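Local coordinates for FixK2 protein (Bradyrhizobium japonicum, PDB 4I2O), which binds DNA as a two-subunit transcription factor of the CRP/FNR superfamily and probably regulates genes linked to nitrogen fixation, at residues 151-165 with 191-205. The protein carries 1 engineered substitution. Residues are numbered along the deposited sequence; the frame is centred on the assembly and turned at random.
With nucleotides of chain D; nucleotides of chain C.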
ATOM      1  N   LEU A 151       1.728   5.145  -7.507  1.00 13.42           N
ATOM      2  CA  LEU A 151       2.316   6.496  -7.498  1.00 13.21           C
ATOM      3  C   LEU A 151       3.771   6.526  -7.067  1.00 16.05           C
ATOM      4  O   LEU A 151       4.623   7.168  -7.746  1.00 14.37           O
ATOM      5  CB  LEU A 151       1.443   7.361  -6.501  1.00 11.61           C
ATOM      6  CG  LEU A 151       1.909   8.855  -6.385  1.00 13.74           C
ATOM      7  CD1 LEU A 151       0.712   9.724  -6.087  1.00 17.03           C
ATOM      8  CD2 LEU A 151       2.987   9.110  -5.239  1.00 16.34           C
ATOM      9  N   LEU A 152       4.110   5.878  -5.954  1.00 13.32           N
ATOM     10  CA  LEU A 152       5.470   5.911  -5.401  1.00 15.54           C
ATOM     11  C   LEU A 152       6.457   5.101  -6.246  1.00 15.57           C
ATOM     12  O   LEU A 152       7.638   5.493  -6.350  1.00 15.09           O
ATOM     13  CB  LEU A 152       5.539   5.393  -3.964  1.00 14.45           C
ATOM     14  CG  LEU A 152       4.656   6.192  -2.958  1.00 10.61           C
ATOM     15  CD1 LEU A 152       4.538   5.379  -1.665  1.00 15.82           C
ATOM     16  CD2 LEU A 152       5.371   7.555  -2.644  1.00 11.86           C
ATOM     17  N   GLY A 153       5.982   4.044  -6.864  1.00 16.19           N
ATOM     18  CA  GLY A 153       6.884   3.240  -7.715  1.00 14.65           C
ATOM     19  C   GLY A 153       7.068   3.799  -9.113  1.00 15.38           C
ATOM     20  O   GLY A 153       8.145   3.622  -9.736  1.00 17.27           O
ATOM     21  N   ARG A 154       6.040   4.438  -9.675  1.00 13.49           N
ATOM     22  CA  ARG A 154       6.072   4.654 -11.113  1.00 14.18           C
ATOM     23  C   ARG A 154       5.772   6.090 -11.619  1.00 17.60           C
ATOM     24  O   ARG A 154       6.107   6.386 -12.794  1.00 18.10           O
ATOM     25  CB  ARG A 154       5.156   3.623 -11.842  1.00 17.68           C
ATOM     26  CG  ARG A 154       5.659   2.193 -11.638  1.00 16.47           C
ATOM     27  CD  ARG A 154       6.842   2.048 -12.596  1.00 21.14           C
ATOM     28  NE  ARG A 154       7.669   0.807 -12.540  1.00 18.79           N
ATOM     29  CZ  ARG A 154       8.965   0.801 -12.204  1.00 22.67           C
ATOM     30  NH1 ARG A 154       9.545   1.910 -11.745  1.00 15.28           N
ATOM     31  NH2 ARG A 154       9.703  -0.307 -12.360  1.00 16.08           N
ATOM     32  N   LYS A 155       5.189   6.997 -10.784  1.00 17.70           N
ATOM     33  CA  LYS A 155       4.760   8.298 -11.325  1.00 15.99           C
ATOM     34  C   LYS A 155       5.908   9.321 -11.279  1.00 18.86           C
ATOM     35  O   LYS A 155       6.808   9.224 -10.437  1.00 16.35           O
ATOM     36  CB  LYS A 155       3.498   8.891 -10.580  1.00 14.03           C
ATOM     37  CG  LYS A 155       2.230   8.157 -11.025  1.00 19.03           C
ATOM     38  CD  LYS A 155       0.981   8.822 -10.366  1.00 16.59           C
ATOM     39  CE  LYS A 155      -0.302   8.093 -10.832  1.00 20.50           C
ATOM     40  NZ  LYS A 155      -1.541   8.867 -10.314  1.00 21.90           N
ATOM     41  N   THR A 156       5.923  10.249 -12.224  1.00 17.27           N
ATOM     42  CA  THR A 156       6.977  11.291 -12.189  1.00 18.68           C
ATOM     43  C   THR A 156       6.636  12.268 -11.073  1.00 20.74           C
ATOM     44  O   THR A 156       5.536  12.264 -10.473  1.00 17.24           O
ATOM     45  CB  THR A 156       7.038  12.056 -13.491  1.00 17.74           C
ATOM     46  OG1 THR A 156       5.803  12.758 -13.613  1.00 16.62           O
ATOM     47  CG2 THR A 156       7.166  11.118 -14.724  1.00 19.92           C
ATOM     48  N   ALA A 157       7.553  13.147 -10.744  1.00 18.66           N
ATOM     49  CA  ALA A 157       7.272  14.100  -9.645  1.00 17.18           C
ATOM     50  C   ALA A 157       6.012  14.933  -9.983  1.00 16.80           C
ATOM     51  O   ALA A 157       5.122  15.174  -9.157  1.00 17.94           O
ATOM     52  CB  ALA A 157       8.515  15.028  -9.462  1.00 18.69           C
ATOM     53  N   MET A 158       5.906  15.393 -11.212  1.00 18.26           N
ATOM     54  CA  MET A 158       4.712  16.192 -11.545  1.00 20.88           C
ATOM     55  C   MET A 158       3.412  15.396 -11.496  1.00 18.72           C
ATOM     56  O   MET A 158       2.377  15.867 -10.978  1.00 17.82           O
ATOM     57  CB  MET A 158       4.867  16.860 -12.889  1.00 18.74           C
ATOM     58  CG  MET A 158       3.640  17.752 -13.317  1.00 21.13           C
ATOM     59  SD  MET A 158       3.248  19.140 -12.164  1.00 24.57           S
ATOM     60  CE  MET A 158       4.541  20.246 -12.757  1.00 28.73           C
ATOM     61  N   GLU A 159       3.440  14.177 -12.015  1.00 16.04           N
ATOM     62  CA  GLU A 159       2.258  13.297 -11.839  1.00 16.44           C
ATOM     63  C   GLU A 159       1.857  13.065 -10.420  1.00 15.90           C
ATOM     64  O   GLU A 159       0.632  12.950 -10.098  1.00 17.53           O
ATOM     65  CB  GLU A 159       2.558  11.934 -12.562  1.00 15.47           C
ATOM     66  CG  GLU A 159       2.640  12.049 -14.066  1.00 16.61           C
ATOM     67  CD  GLU A 159       3.246  10.777 -14.695  1.00 18.04           C
ATOM     68  OE1 GLU A 159       3.890   9.968 -13.940  1.00 20.34           O
ATOM     69  OE2 GLU A 159       3.232  10.665 -15.948  1.00 21.34           O
ATOM     70  N   ARG A 160       2.836  12.919  -9.521  1.00 14.78           N
ATOM     71  CA  ARG A 160       2.533  12.737  -8.112  1.00 17.12           C
ATOM     72  C   ARG A 160       1.888  13.971  -7.546  1.00 13.97           C
ATOM     73  O   ARG A 160       0.917  13.874  -6.785  1.00 14.70           O
ATOM     74  CB  ARG A 160       3.798  12.446  -7.284  1.00 12.74           C
ATOM     75  CG  ARG A 160       4.546  11.150  -7.737  1.00 12.61           C
ATOM     76  CD  ARG A 160       5.836  10.971  -6.965  1.00 14.70           C
ATOM     77  NE  ARG A 160       6.544   9.818  -7.635  1.00 16.77           N
ATOM     78  CZ  ARG A 160       7.372   8.968  -7.026  1.00 15.73           C
ATOM     79  NH1 ARG A 160       7.648   9.074  -5.727  1.00 18.95           N
ATOM     80  NH2 ARG A 160       7.938   7.975  -7.754  1.00 15.51           N
ATOM     81  N   VAL A 161       2.431  15.124  -7.867  1.00 15.08           N
ATOM     82  CA  VAL A 161       1.836  16.353  -7.313  1.00 15.71           C
ATOM     83  C   VAL A 161       0.438  16.634  -7.848  1.00 15.08           C
ATOM     84  O   VAL A 161      -0.469  17.023  -7.092  1.00 19.79           O
ATOM     85  CB  VAL A 161       2.788  17.567  -7.595  1.00 15.30           C
ATOM     86  CG1 VAL A 161       2.093  18.936  -7.198  1.00 16.98           C
ATOM     87  CG2 VAL A 161       4.072  17.395  -6.715  1.00 16.23           C
ATOM     88  N   ALA A 162       0.219  16.376  -9.123  1.00 19.85           N
ATOM     89  CA  ALA A 162      -1.104  16.577  -9.684  1.00 20.34           C
ATOM     90  C   ALA A 162      -2.069  15.568  -9.058  1.00 20.46           C
ATOM     91  O   ALA A 162      -3.214  15.912  -8.768  1.00 20.92           O
ATOM     92  CB  ALA A 162      -1.059  16.404 -11.183  1.00 20.70           C
ATOM     93  N   THR A 163      -1.616  14.329  -8.860  1.00 16.42           N
ATOM     94  CA  THR A 163      -2.508  13.340  -8.182  1.00 16.86           C
ATOM     95  C   THR A 163      -2.907  13.877  -6.806  1.00 19.99           C
ATOM     96  O   THR A 163      -4.082  13.855  -6.439  1.00 18.96           O
ATOM     97  CB  THR A 163      -1.818  11.983  -8.009  1.00 18.48           C
ATOM     98  OG1 THR A 163      -1.534  11.526  -9.309  1.00 21.00           O
ATOM     99  CG2 THR A 163      -2.801  10.954  -7.331  1.00 18.82           C
ATOM    100  N   PHE A 164      -1.918  14.348  -6.052  1.00 16.94           N
ATOM    101  CA  PHE A 164      -2.121  14.837  -4.702  1.00 20.16           C
ATOM    102  C   PHE A 164      -3.115  15.983  -4.716  1.00 18.25           C
ATOM    103  O   PHE A 164      -4.087  16.008  -3.912  1.00 17.32           O
ATOM    104  CB  PHE A 164      -0.791  15.302  -4.111  1.00 17.37           C
ATOM    105  CG  PHE A 164      -0.948  16.144  -2.858  1.00 18.92           C
ATOM    106  CD1 PHE A 164      -1.187  15.498  -1.614  1.00 18.48           C
ATOM    107  CD2 PHE A 164      -0.840  17.517  -2.914  1.00 17.70           C
ATOM    108  CE1 PHE A 164      -1.324  16.221  -0.433  1.00 23.70           C
ATOM    109  CE2 PHE A 164      -1.000  18.316  -1.723  1.00 19.52           C
ATOM    110  CZ  PHE A 164      -1.227  17.638  -0.473  1.00 22.04           C
ATOM    111  N   LEU A 165      -2.910  16.985  -5.567  1.00 16.75           N
ATOM    112  CA  LEU A 165      -3.848  18.146  -5.602  1.00 18.77           C
ATOM    113  C   LEU A 165      -5.286  17.737  -5.923  1.00 20.55           C
ATOM    114  O   LEU A 165      -6.252  18.216  -5.327  1.00 21.11           O
ATOM    115  CB  LEU A 165      -3.416  19.113  -6.662  1.00 19.62           C
ATOM    116  CG  LEU A 165      -2.139  19.872  -6.308  1.00 19.76           C
ATOM    117  CD1 LEU A 165      -1.512  20.582  -7.551  1.00 21.24           C
ATOM    118  CD2 LEU A 165      -2.340  20.837  -5.107  1.00 19.07           C
ATOM    119  N   LEU A 191       4.436  11.858  -0.856  1.00 17.54           N
ATOM    120  CA  LEU A 191       4.619  11.572  -2.286  1.00 15.84           C
ATOM    121  C   LEU A 191       6.003  10.978  -2.629  1.00 15.77           C
ATOM    122  O   LEU A 191       6.288  10.810  -3.805  1.00 16.01           O
ATOM    123  CB  LEU A 191       4.472  12.877  -3.153  1.00 15.34           C
ATOM    124  CG  LEU A 191       3.117  13.594  -2.988  1.00 18.59           C
ATOM    125  CD1 LEU A 191       3.099  14.897  -3.857  1.00 14.93           C
ATOM    126  CD2 LEU A 191       2.032  12.555  -3.412  1.00 17.52           C
ATOM    127  N   GLY A 192       6.851  10.678  -1.645  1.00 12.76           N
ATOM    128  CA  GLY A 192       8.171  10.096  -1.943  1.00 13.04           C
ATOM    129  C   GLY A 192       9.080  11.110  -2.605  1.00 18.99           C
ATOM    130  O   GLY A 192       9.959  10.751  -3.390  1.00 17.15           O
ATOM    131  N   LEU A 193       8.879  12.396  -2.296  1.00 14.58           N
ATOM    132  CA  LEU A 193       9.665  13.536  -2.931  1.00 13.65           C
ATOM    133  C   LEU A 193      10.197  14.455  -1.844  1.00 18.51           C
ATOM    134  O   LEU A 193       9.779  14.365  -0.708  1.00 17.92           O
ATOM    135  CB  LEU A 193       8.733  14.411  -3.848  1.00 14.26           C
ATOM    136  CG  LEU A 193       8.053  13.672  -5.024  1.00 14.34           C
ATOM    137  CD1 LEU A 193       7.012  14.603  -5.690  1.00 17.80           C
ATOM    138  CD2 LEU A 193       9.180  13.244  -6.033  1.00 15.63           C
ATOM    139  N   THR A 194      11.124  15.363  -2.193  1.00 15.32           N
ATOM    140  CA  THR A 194      11.551  16.445  -1.261  1.00 16.31           C
ATOM    141  C   THR A 194      10.561  17.569  -1.352  1.00 21.04           C
ATOM    142  O   THR A 194       9.831  17.736  -2.360  1.00 18.23           O
ATOM    143  CB  THR A 194      12.979  17.019  -1.633  1.00 16.60           C
ATOM    144  OG1 THR A 194      12.903  17.513  -2.968  1.00 19.24           O
ATOM    145  CG2 THR A 194      14.050  15.924  -1.569  1.00 18.21           C
ATOM    146  N   LEU A 195      10.503  18.346  -0.276  1.00 17.27           N
ATOM    147  CA  LEU A 195       9.630  19.512  -0.260  1.00 19.22           C
ATOM    148  C   LEU A 195      10.032  20.522  -1.353  1.00 17.67           C
ATOM    149  O   LEU A 195       9.146  21.203  -1.914  1.00 20.24           O
ATOM    150  CB  LEU A 195       9.699  20.118   1.153  1.00 16.77           C
ATOM    151  CG  LEU A 195      10.982  20.816   1.620  1.00 21.16           C
ATOM    152  CD1 LEU A 195      11.139  22.350   1.208  1.00 28.76           C
ATOM    153  CD2 LEU A 195      11.204  20.708   3.142  1.00 25.35           C
ATOM    154  N   GLU A 196      11.311  20.590  -1.725  1.00 17.07           N
ATOM    155  CA  GLU A 196      11.745  21.510  -2.781  1.00 21.51           C
ATOM    156  C   GLU A 196      11.131  21.083  -4.112  1.00 20.35           C
ATOM    157  O   GLU A 196      10.669  21.904  -4.885  1.00 21.42           O
ATOM    158  CB  GLU A 196      13.277  21.483  -2.945  1.00 23.11           C
ATOM    159  CG  GLU A 196      14.025  22.121  -1.802  1.00 23.90           C
ATOM    160  CD  GLU A 196      14.579  21.122  -0.809  1.00 30.74           C
ATOM    161  OE1 GLU A 196      13.882  20.089  -0.514  1.00 24.86           O
ATOM    162  OE2 GLU A 196      15.743  21.355  -0.368  1.00 39.80           O
ATOM    163  N   THR A 197      11.204  19.787  -4.422  1.00 18.77           N
ATOM    164  CA  THR A 197      10.564  19.324  -5.642  1.00 16.12           C
ATOM    165  C   THR A 197       9.066  19.611  -5.683  1.00 17.47           C
ATOM    166  O   THR A 197       8.511  20.041  -6.719  1.00 19.09           O
ATOM    167  CB  THR A 197      10.845  17.821  -5.793  1.00 18.33           C
ATOM    168  OG1 THR A 197      12.256  17.750  -6.102  1.00 17.68           O
ATOM    169  CG2 THR A 197      10.061  17.263  -7.014  1.00 24.45           C
ATOM    170  N   VAL A 198       8.378  19.317  -4.583  1.00 16.85           N
ATOM    171  CA  VAL A 198       6.951  19.698  -4.485  1.00 19.00           C
ATOM    172  C   VAL A 198       6.774  21.198  -4.712  1.00 19.66           C
ATOM    173  O   VAL A 198       5.927  21.621  -5.505  1.00 17.48           O
ATOM    174  CB  VAL A 198       6.373  19.254  -3.125  1.00 18.30           C
ATOM    175  CG1 VAL A 198       4.951  19.825  -2.917  1.00 18.97           C
ATOM    176  CG2 VAL A 198       6.342  17.725  -3.026  1.00 17.53           C
ATOM    177  N   SER A 199       7.578  22.030  -4.055  1.00 18.90           N
ATOM    178  CA  SER A 199       7.449  23.507  -4.279  1.00 21.39           C
ATOM    179  C   SER A 199       7.580  23.864  -5.761  1.00 24.60           C
ATOM    180  O   SER A 199       6.792  24.667  -6.297  1.00 22.26           O
ATOM    181  CB  SER A 199       8.562  24.219  -3.505  1.00 21.78           C
ATOM    182  OG  SER A 199       8.419  25.643  -3.540  1.00 23.27           O
ATOM    183  N   ARG A 200       8.578  23.275  -6.444  1.00 24.84           N
ATOM    184  CA  ARG A 200       8.812  23.602  -7.838  1.00 21.71           C
ATOM    185  C   ARG A 200       7.659  23.222  -8.732  1.00 20.06           C
ATOM    186  O   ARG A 200       7.316  23.975  -9.661  1.00 23.07           O
ATOM    187  CB  ARG A 200      10.133  22.911  -8.377  1.00 24.23           C
ATOM    188  CG  ARG A 200      11.384  23.239  -7.544  1.00 27.12           C
ATOM    189  CD  ARG A 200      12.698  22.556  -8.151  1.00 22.65           C
ATOM    190  NE  ARG A 200      13.687  22.307  -7.100  1.00 24.50           N
ATOM    191  CZ  ARG A 200      14.473  23.247  -6.585  1.00 25.69           C
ATOM    192  NH1 ARG A 200      14.403  24.519  -7.013  1.00 26.84           N
ATOM    193  NH2 ARG A 200      15.325  22.916  -5.619  1.00 26.28           N
ATOM    194  N   ALA A 201       7.052  22.061  -8.472  1.00 21.35           N
ATOM    195  CA  ALA A 201       5.948  21.597  -9.286  1.00 24.31           C
ATOM    196  C   ALA A 201       4.757  22.527  -9.060  1.00 22.42           C
ATOM    197  O   ALA A 201       4.067  22.929 -10.010  1.00 21.60           O
ATOM    198  CB  ALA A 201       5.556  20.159  -8.899  1.00 19.70           C
ATOM    199  N   LEU A 202       4.509  22.875  -7.795  1.00 17.88           N
ATOM    200  CA  LEU A 202       3.424  23.844  -7.491  1.00 23.31           C
ATOM    201  C   LEU A 202       3.688  25.203  -8.125  1.00 27.10           C
ATOM    202  O   LEU A 202       2.774  25.836  -8.667  1.00 24.96           O
ATOM    203  CB  LEU A 202       3.231  23.993  -5.979  1.00 24.62           C
ATOM    204  CG  LEU A 202       2.739  22.746  -5.295  1.00 21.99           C
ATOM    205  CD1 LEU A 202       2.769  23.016  -3.761  1.00 22.35           C
ATOM    206  CD2 LEU A 202       1.286  22.417  -5.733  1.00 22.52           C
ATOM    207  N   SER A 203       4.936  25.664  -8.085  1.00 25.10           N
ATOM    208  CA  SER A 203       5.277  26.920  -8.771  1.00 28.24           C
ATOM    209  C   SER A 203       4.998  26.883 -10.256  1.00 26.56           C
ATOM    210  O   SER A 203       4.491  27.832 -10.836  1.00 32.24           O
ATOM    211  CB  SER A 203       6.745  27.326  -8.550  1.00 29.69           C
ATOM    212  OG  SER A 203       6.981  27.762  -7.209  1.00 34.67           O
ATOM    213  N   GLN A 204       5.364  25.769 -10.880  1.00 23.44           N
ATOM    214  CA  GLN A 204       5.117  25.614 -12.285  1.00 23.23           C
ATOM    215  C   GLN A 204       3.621  25.605 -12.629  1.00 27.57           C
ATOM    216  O   GLN A 204       3.226  26.226 -13.633  1.00 30.07           O
ATOM    217  CB  GLN A 204       5.808  24.300 -12.734  1.00 24.14           C
ATOM    218  CG  GLN A 204       5.749  23.994 -14.207  1.00 34.73           C
ATOM    219  CD  GLN A 204       6.464  22.686 -14.504  1.00 45.26           C
ATOM    220  OE1 GLN A 204       7.267  22.210 -13.684  1.00 45.27           O
ATOM    221  NE2 GLN A 204       6.154  22.078 -15.652  1.00 51.28           N
ATOM    222  N   LEU A 205       2.807  24.914 -11.807  1.00 24.35           N
ATOM    223  CA  LEU A 205       1.343  24.826 -12.050  1.00 24.48           C
ATOM    224  C   LEU A 205       0.733  26.209 -11.915  1.00 25.97           C
ATOM    225  O   LEU A 205      -0.163  26.600 -12.695  1.00 28.09           O
ATOM    226  CB  LEU A 205       0.650  23.836 -11.085  1.00 22.18           C
ATOM    227  CG  LEU A 205       1.125  22.386 -11.232  1.00 25.41           C
ATOM    228  CD1 LEU A 205       0.615  21.502 -10.024  1.00 20.05           C
ATOM    229  CD2 LEU A 205       0.620  21.862 -12.589  1.00 27.21           C
TER
ATOM    230  P    DA D  19      13.317  14.081  -4.970  1.00 20.40           P
ATOM    231  OP1  DA D  19      12.759  13.018  -4.071  1.00 16.04           O
ATOM    232  OP2  DA D  19      12.713  15.453  -4.961  1.00 18.89           O
ATOM    233  O5'  DA D  19      14.867  14.128  -4.665  1.00 20.86           O
ATOM    234  C5'  DA D  19      15.698  12.982  -4.809  1.00 22.02           C
ATOM    235  C4'  DA D  19      17.043  13.290  -4.169  1.00 21.96           C
ATOM    236  O4'  DA D  19      17.803  14.177  -5.060  1.00 20.77           O
ATOM    237  C3'  DA D  19      17.029  14.034  -2.822  1.00 23.78           C
ATOM    238  O3'  DA D  19      18.062  13.331  -2.032  1.00 23.62           O
ATOM    239  C2'  DA D  19      17.337  15.497  -3.139  1.00 23.61           C
ATOM    240  C1'  DA D  19      18.139  15.400  -4.451  1.00 18.52           C
ATOM    241  N9   DA D  19      17.790  16.456  -5.387  1.00 22.35           N
ATOM    242  C8   DA D  19      16.570  16.857  -5.856  1.00 21.67           C
ATOM    243  N7   DA D  19      16.593  17.871  -6.724  1.00 22.11           N
ATOM    244  C5   DA D  19      17.944  18.143  -6.835  1.00 26.08           C
ATOM    245  C6   DA D  19      18.621  19.070  -7.640  1.00 25.04           C
ATOM    246  N6   DA D  19      17.988  19.935  -8.466  1.00 25.62           N
ATOM    247  N1   DA D  19      19.980  19.104  -7.547  1.00 30.94           N
ATOM    248  C2   DA D  19      20.572  18.209  -6.728  1.00 25.33           C
ATOM    249  N3   DA D  19      20.052  17.262  -5.949  1.00 26.95           N
ATOM    250  C4   DA D  19      18.696  17.289  -6.023  1.00 20.31           C
ATOM    251  P    DA D  18      11.168  13.793 -11.830  1.00 29.30           P
ATOM    252  OP1  DA D  18      10.024  12.788 -11.767  1.00 34.52           O
ATOM    253  OP2  DA D  18      10.953  15.136 -12.287  1.00 28.43           O
ATOM    254  O5'  DA D  18      11.842  14.026 -10.404  1.00 25.54           O
ATOM    255  C5'  DA D  18      12.371  12.830  -9.787  1.00 25.53           C
ATOM    256  C4'  DA D  18      13.413  13.161  -8.732  1.00 21.80           C
ATOM    257  O4'  DA D  18      14.618  13.699  -9.414  1.00 23.56           O
ATOM    258  C3'  DA D  18      12.952  14.161  -7.652  1.00 18.26           C
ATOM    259  O3'  DA D  18      13.250  13.441  -6.437  1.00 21.21           O
ATOM    260  C2'  DA D  18      13.851  15.368  -7.997  1.00 19.42           C
ATOM    261  C1'  DA D  18      15.099  14.712  -8.549  1.00 18.32           C
ATOM    262  N9   DA D  18      15.870  15.682  -9.378  1.00 20.54           N
ATOM    263  C8   DA D  18      15.391  16.552 -10.344  1.00 24.60           C
ATOM    264  N7   DA D  18      16.369  17.240 -10.950  1.00 26.70           N
ATOM    265  C5   DA D  18      17.527  16.839 -10.285  1.00 21.57           C
ATOM    266  C6   DA D  18      18.879  17.178 -10.413  1.00 26.33           C
ATOM    267  N6   DA D  18      19.345  18.069 -11.282  1.00 27.67           N
ATOM    268  N1   DA D  18      19.764  16.512  -9.642  1.00 26.21           N
ATOM    269  C2   DA D  18      19.371  15.589  -8.766  1.00 26.59           C
ATOM    270  N3   DA D  18      18.113  15.180  -8.548  1.00 20.96           N
ATOM    271  C4   DA D  18      17.240  15.847  -9.346  1.00 22.15           C
TER
ATOM    272  P    DT C   9       9.045  30.914  -6.803  1.00 35.53           P
ATOM    273  OP1  DT C   9       8.517  32.182  -7.342  1.00 39.19           O
ATOM    274  OP2  DT C   9       8.566  29.603  -7.300  1.00 40.18           O
ATOM    275  O5'  DT C   9      10.639  30.818  -6.966  1.00 34.38           O
ATOM    276  C5'  DT C   9      11.453  32.006  -6.639  1.00 31.58           C
ATOM    277  C4'  DT C   9      12.870  31.478  -6.653  1.00 37.56           C
ATOM    278  O4'  DT C   9      13.102  30.472  -5.628  1.00 32.82           O
ATOM    279  C3'  DT C   9      13.275  30.784  -7.953  1.00 39.94           C
ATOM    280  O3'  DT C   9      14.161  31.709  -8.593  1.00 42.91           O
ATOM    281  C2'  DT C   9      14.047  29.560  -7.512  1.00 35.18           C
ATOM    282  C1'  DT C   9      14.254  29.762  -6.031  1.00 32.83           C
ATOM    283  N1   DT C   9      14.295  28.543  -5.154  1.00 28.97           N
ATOM    284  C2   DT C   9      15.373  28.448  -4.277  1.00 29.35           C
ATOM    285  O2   DT C   9      16.311  29.265  -4.227  1.00 31.53           O
ATOM    286  N3   DT C   9      15.367  27.355  -3.460  1.00 28.70           N
ATOM    287  C4   DT C   9      14.392  26.382  -3.395  1.00 28.00           C
ATOM    288  O4   DT C   9      14.482  25.450  -2.588  1.00 27.06           O
ATOM    289  C5   DT C   9      13.280  26.532  -4.311  1.00 24.73           C
ATOM    290  C7   DT C   9      12.172  25.475  -4.294  1.00 25.80           C
ATOM    291  C6   DT C   9      13.256  27.618  -5.108  1.00 27.83           C
TER
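With CG lying opposite its carbonyl carbon (chi1 -60°) and the chain extended from CG to NE, Arg-160 lays its guanidinium beside the turn at Leu-191 and Gly-192. NH1 of Arg-160 donates a nearly straight bond (164°) to Leu-191 O at 2.9 Å, with the acceptor in the guanidinium plane, while NE and NH2 grip Lys-155 O side-on. Gly-192 suits this turn: its phi is positive, and a CB would strike Arg-160 NH1 and Leu-152 CD2. Replacing Arg-160 with alanine removes all three donors, which is likely to leave Leu-191 O and Lys-155 O without them and the turn less firmly held.

Val-161 is a knob among Leu-191, Val-198, Ala-201 and Leu-202. Segments 157-165 and 195-205 cross at -74°, and Ala-201's small methyl, its CB 3.8 Å from Val-161 CG2, leaves room for the valine. Branched Leu-191 sets both methyls among Leu-151, Arg-160, Val-161 and Phe-164. Flexible, unbranched Met-158 bends to bring SD to 3.8 Å from Leu-205 CD2 and CE against the Gln-204 amide.

Thr-194 caps the recognition helix, whose Glu-196 and Arg-200 hydrogen-bond to bases; OG1 of Thr-194 and of Thr-197 donate to OP2 of DA19 of chain D. Ala-157 N donates to OP1 of DA18 of chain D at 2.7 Å. Apolar packing and one arginine thus probably hold two helix starts so that each meets one of two consecutive phosphates.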